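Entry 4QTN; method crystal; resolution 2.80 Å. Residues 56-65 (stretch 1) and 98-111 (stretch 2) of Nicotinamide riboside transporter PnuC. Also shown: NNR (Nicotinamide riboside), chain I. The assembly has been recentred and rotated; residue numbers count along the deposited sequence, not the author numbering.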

# COMPACT_ATOMS: atom_id res chain seq x y z
N PHE C 56 -13.33 -3.74 15.33
CA PHE C 56 -13.98 -4.76 16.17
C PHE C 56 -14.20 -6.11 15.45
O PHE C 56 -14.05 -7.17 16.07
N VAL C 57 -14.57 -6.07 14.16
CA VAL C 57 -14.62 -7.30 13.33
C VAL C 57 -13.23 -7.98 13.29
O VAL C 57 -13.10 -9.19 13.51
N GLY C 58 -12.19 -7.18 13.07
CA GLY C 58 -10.83 -7.69 13.02
C GLY C 58 -10.48 -8.38 14.31
O GLY C 58 -9.82 -9.42 14.30
N LYS C 59 -10.94 -7.81 15.42
CA LYS C 59 -10.76 -8.40 16.75
C LYS C 59 -11.68 -9.61 16.98
O LYS C 59 -11.39 -10.49 17.81
N GLY C 60 -12.77 -9.66 16.23
CA GLY C 60 -13.75 -10.71 16.37
C GLY C 60 -14.71 -10.44 17.50
O GLY C 60 -15.33 -11.35 18.01
N LYS C 61 -14.80 -9.16 17.91
CA LYS C 61 -15.74 -8.73 18.97
C LYS C 61 -17.17 -8.58 18.45
O LYS C 61 -17.40 -8.07 17.35
N ILE C 62 -18.14 -8.99 19.28
CA ILE C 62 -19.55 -9.07 18.84
C ILE C 62 -20.24 -7.71 18.75
O ILE C 62 -21.21 -7.55 17.99
N SER C 63 -19.74 -6.75 19.53
CA SER C 63 -20.32 -5.41 19.58
C SER C 63 -19.95 -4.59 18.39
O SER C 63 -20.19 -3.40 18.38
N ASN C 64 -19.30 -5.20 17.41
CA ASN C 64 -19.09 -4.54 16.14
C ASN C 64 -20.42 -4.19 15.50
O ASN C 64 -20.55 -3.14 14.88
N TYR C 65 -21.42 -5.04 15.71
CA TYR C 65 -22.67 -4.95 14.95
C TYR C 65 -23.51 -3.72 15.26
O TYR C 65 -24.13 -3.14 14.36
N VAL C 98 -28.39 -7.15 7.51
CA VAL C 98 -27.37 -8.14 7.85
C VAL C 98 -26.71 -7.88 9.23
O VAL C 98 -26.28 -8.82 9.89
N GLN C 99 -26.66 -6.61 9.65
CA GLN C 99 -26.17 -6.28 10.99
C GLN C 99 -26.85 -7.14 12.07
O GLN C 99 -26.18 -7.64 12.98
N PHE C 100 -28.18 -7.31 11.96
CA PHE C 100 -28.93 -8.11 12.94
C PHE C 100 -28.69 -9.58 12.71
O PHE C 100 -28.29 -10.30 13.63
N VAL C 101 -28.93 -10.03 11.47
CA VAL C 101 -28.59 -11.38 11.03
C VAL C 101 -27.22 -11.82 11.55
O VAL C 101 -27.09 -12.89 12.17
N GLY C 102 -26.21 -10.99 11.28
CA GLY C 102 -24.88 -11.17 11.83
C GLY C 102 -24.83 -11.31 13.34
O GLY C 102 -24.22 -12.25 13.85
N PHE C 103 -25.48 -10.40 14.06
CA PHE C 103 -25.49 -10.48 15.53
C PHE C 103 -26.10 -11.79 16.02
O PHE C 103 -25.63 -12.37 17.00
N ALA C 104 -27.14 -12.24 15.32
CA ALA C 104 -27.77 -13.53 15.57
C ALA C 104 -26.76 -14.66 15.55
O ALA C 104 -26.52 -15.31 16.57
N MSE C 105 -26.14 -14.88 14.38
CA MSE C 105 -25.32 -16.08 14.14
C MSE C 105 -23.97 -16.02 14.79
O MSE C 105 -23.41 -17.05 15.13
N TRP C 106 -23.41 -14.82 14.91
CA TRP C 106 -22.19 -14.65 15.69
C TRP C 106 -22.49 -14.97 17.17
O TRP C 106 -21.77 -15.76 17.79
N ARG C 107 -23.57 -14.39 17.70
CA ARG C 107 -23.97 -14.57 19.11
C ARG C 107 -23.87 -16.01 19.58
O ARG C 107 -23.51 -16.28 20.72
N LYS C 108 -24.20 -16.94 18.70
CA LYS C 108 -24.19 -18.36 19.02
C LYS C 108 -22.78 -18.97 19.13
O LYS C 108 -22.63 -20.05 19.65
N HIS C 109 -21.77 -18.27 18.64
CA HIS C 109 -20.44 -18.89 18.44
C HIS C 109 -19.28 -18.09 19.03
O HIS C 109 -18.26 -17.88 18.37
N MSE C 110 -19.41 -17.72 20.30
CA MSE C 110 -18.42 -16.89 20.97
C MSE C 110 -17.53 -17.73 21.85
O MSE C 110 -17.65 -18.95 21.87
N ALA C 111 -16.59 -17.09 22.56
CA ALA C 111 -15.56 -17.81 23.37
C ALA C 111 -14.59 -16.81 24.02
O ALA C 111 -14.57 -15.64 23.64

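Three residues carry most of this contact: Y65, W106 and I62. Together the two stretches bury 573 Å², counting both sides. No clear hydrogen bond crosses between them, so the packing is mainly apolar and aromatic.

Y65 covers the most surface. Its CA-to-CB bond points toward stretch 2, and chi1 is m (-73°). The side chain sits as a knob among Q99, G102, F103 and W106. One face of the ring lies against the helix backbone, with Y65 CZ 3.4 Å from G102 C and Y65 CE2 3.6 Å from F103 N. This close approach depends on G102 having no side chain. An ideal CB on G102 would point toward stretch 1 and lie 2.4 Å from Y65 CE1, a clash. Further round the ring, Y65 CD2 is 4.0 Å from F103 CB.

W106 answers from stretch 2. It also points toward the partner, with chi1 at -95°, between the m well and its neighbour, and chi2 at 45°. The edge of Y65 meets the face of W106. The Y65 ring and the five-membered ring of W106 have centroids 5.2 Å apart and planes at 82°. Y65 CE2 is 3.7 Å from W106 CG. Y65 OH lies over the indole face, 3.2 Å from W106 CD1. Y65 OH is also 3.2 Å from W106 NE1, but the angle is poor and this is not a hydrogen bond; NE1 is satisfied elsewhere in the structure.

The six-membered ring of W106 reaches the turn of stretch 1. W106 CZ3 is 3.5 Å from G60 O and 3.4 Å from K61 O. G60 follows the helix with positive phi, which favours glycine. A type I turn then runs from K61 to N64. N64 points toward stretch 2, and its ND2 is 3.9 Å from W106 CZ3. N64 ND2 also gives a weak hydrogen bond to K61 O, at 3.4 Å, within the turn.

I62 starts out sideways, but its end comes nearer. Chi1 is t (-176°) and chi2 is 133°, between wells. I62 CG1 meets the edge of the F103 ring, 3.5 Å from F103 CE1. F103 is sideways with chi1 t. I62 CD1 lies 4.1 Å from W106 CB and 3.5 Å from R107 N. I62 CD1 is also 3.2 Å from CE of M110, a selenomethionine that points toward stretch 1 with chi1 and chi2 both m. M110 thus extends the apolar contact beyond W106.

Q99 brings a polar group to the other end of the contact. It is sideways, but its end comes nearer, with chi1 and chi2 both m. Its amide is probably turned over in the model, so the polar partners of its end are left open.

Nicotinamide riboside lies beside this region. V57, with chi1 t, places CG1 3.5 Å from C5 of the ligand's nicotinamide ring. N64 OD1 is 3.9 Å from the ribose O2R.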

# COMPACT_ATOMS: atom_id res chain seq x y z
CB PHE C 56 -15.30 -4.23 16.73
CG PHE C 56 -15.14 -3.32 17.90
CD1 PHE C 56 -14.30 -2.23 17.83
CD2 PHE C 56 -15.82 -3.56 19.07
CE1 PHE C 56 -14.15 -1.37 18.91
CE2 PHE C 56 -15.68 -2.72 20.16
CZ PHE C 56 -14.84 -1.62 20.08
CB VAL C 57 -15.14 -7.04 11.89
CG1 VAL C 57 -14.85 -8.22 10.99
CG2 VAL C 57 -16.62 -6.76 11.91
CB LYS C 59 -11.03 -7.35 17.83
CG LYS C 59 -9.78 -6.69 18.38
CD LYS C 59 -8.94 -7.71 19.10
CE LYS C 59 -8.52 -7.21 20.46
NZ LYS C 59 -7.48 -8.12 21.02
CB LYS C 61 -15.29 -7.41 19.58
CG LYS C 61 -13.99 -7.50 20.32
CD LYS C 61 -13.80 -6.30 21.23
CE LYS C 61 -12.67 -6.56 22.21
NZ LYS C 61 -13.11 -6.33 23.62
CB ILE C 62 -20.38 -9.97 19.77
CG1 ILE C 62 -21.80 -10.10 19.23
CG2 ILE C 62 -20.37 -9.42 21.20
CD1 ILE C 62 -22.30 -11.51 19.20
CB SER C 63 -19.85 -4.68 20.83
OG SER C 63 -18.49 -4.32 20.70
CB ASN C 64 -18.24 -5.42 15.19
CG ASN C 64 -19.10 -6.27 14.25
OD1 ASN C 64 -19.53 -5.81 13.18
ND2 ASN C 64 -19.34 -7.52 14.65
CB TYR C 65 -23.50 -6.21 15.13
CG TYR C 65 -22.95 -7.40 14.38
CD1 TYR C 65 -22.88 -7.40 12.99
CD2 TYR C 65 -22.49 -8.52 15.06
CE1 TYR C 65 -22.38 -8.49 12.31
CE2 TYR C 65 -21.98 -9.61 14.39
CZ TYR C 65 -21.93 -9.59 13.01
OH TYR C 65 -21.42 -10.68 12.33
CB VAL C 98 -26.31 -8.27 6.74
CG1 VAL C 98 -25.13 -9.11 7.19
CG2 VAL C 98 -26.93 -8.89 5.50
CB GLN C 99 -26.37 -4.79 11.30
CG GLN C 99 -25.40 -3.87 10.58
CD GLN C 99 -23.95 -4.33 10.70
OE1 GLN C 99 -23.40 -4.41 11.80
NE2 GLN C 99 -23.32 -4.63 9.56
CB PHE C 100 -30.42 -7.80 12.89
CG PHE C 100 -30.75 -6.36 13.11
CD1 PHE C 100 -30.93 -5.86 14.39
CD2 PHE C 100 -30.89 -5.49 12.02
CE1 PHE C 100 -31.23 -4.52 14.60
CE2 PHE C 100 -31.20 -4.15 12.23
CZ PHE C 100 -31.36 -3.66 13.52
CB VAL C 101 -28.57 -11.45 9.49
CG1 VAL C 101 -28.63 -12.89 9.03
CG2 VAL C 101 -29.72 -10.65 8.91
CB PHE C 103 -26.23 -9.30 16.16
CG PHE C 103 -26.30 -9.37 17.66
CD1 PHE C 103 -25.13 -9.46 18.43
CD2 PHE C 103 -27.53 -9.38 18.31
CE1 PHE C 103 -25.19 -9.55 19.81
CE2 PHE C 103 -27.59 -9.47 19.70
CZ PHE C 103 -26.42 -9.55 20.45
CB ALA C 104 -28.89 -13.78 14.56
CB MSE C 105 -25.07 -16.28 12.68
CG MSE C 105 -26.35 -16.40 11.91
SE MSE C 105 -25.79 -16.15 10.07
CE MSE C 105 -25.51 -14.20 10.11
CB TRP C 106 -21.64 -13.23 15.54
CG TRP C 106 -20.55 -13.07 14.47
CD1 TRP C 106 -20.56 -13.59 13.20
CD2 TRP C 106 -19.36 -12.28 14.57
NE1 TRP C 106 -19.44 -13.19 12.52
CE2 TRP C 106 -18.68 -12.39 13.33
CE3 TRP C 106 -18.78 -11.50 15.59
CZ2 TRP C 106 -17.46 -11.74 13.09
CZ3 TRP C 106 -17.56 -10.87 15.35
CH2 TRP C 106 -16.92 -10.99 14.10
CB ARG C 107 -25.39 -14.05 19.35
CG ARG C 107 -25.76 -13.89 20.83
CD ARG C 107 -27.20 -13.42 21.00
NE ARG C 107 -28.12 -14.22 20.19
CZ ARG C 107 -29.39 -13.91 19.97
NH1 ARG C 107 -30.14 -14.70 19.21
NH2 ARG C 107 -29.92 -12.82 20.50
CB LYS C 108 -25.02 -19.16 18.00
CG LYS C 108 -26.26 -19.84 18.59
CD LYS C 108 -27.38 -19.91 17.57
CE LYS C 108 -26.83 -20.06 16.16
NZ LYS C 108 -27.92 -19.97 15.13
CB HIS C 109 -20.20 -19.20 16.96
CG HIS C 109 -21.07 -20.29 16.43
ND1 HIS C 109 -22.29 -20.04 15.83
CD2 HIS C 109 -20.94 -21.63 16.45
CE1 HIS C 109 -22.85 -21.18 15.49
NE2 HIS C 109 -22.05 -22.16 15.86
CB MSE C 110 -19.22 -15.85 21.74
CG MSE C 110 -20.01 -15.00 20.74
SE MSE C 110 -18.75 -13.88 19.73
CE MSE C 110 -19.86 -13.29 18.23
CB ALA C 111 -14.80 -18.82 22.52
O2R NNR I . -19.75 -5.21 9.31
C2R NNR I . -19.03 -4.30 8.30
C3R NNR I . -19.98 -3.22 7.79
O3R NNR I . -21.26 -3.68 7.84
C4R NNR I . -19.59 -3.00 6.34
C5R NNR I . -18.56 -1.81 6.16
O5R NNR I . -17.96 -1.90 4.83
O4R NNR I . -19.07 -4.12 5.95
C1R NNR I . -18.64 -4.97 7.25
N1 NNR I . -17.18 -5.18 7.25
C2 NNR I . -16.34 -4.43 6.42
C6 NNR I . -16.62 -6.13 8.07
C5 NNR I . -15.22 -6.33 8.08
C4 NNR I . -14.41 -5.59 7.25
C3 NNR I . -14.94 -4.64 6.43
C7 NNR I . -14.00 -3.82 5.56
O7 NNR I . -14.40 -3.30 4.56
N7 NNR I . -12.63 -3.66 5.96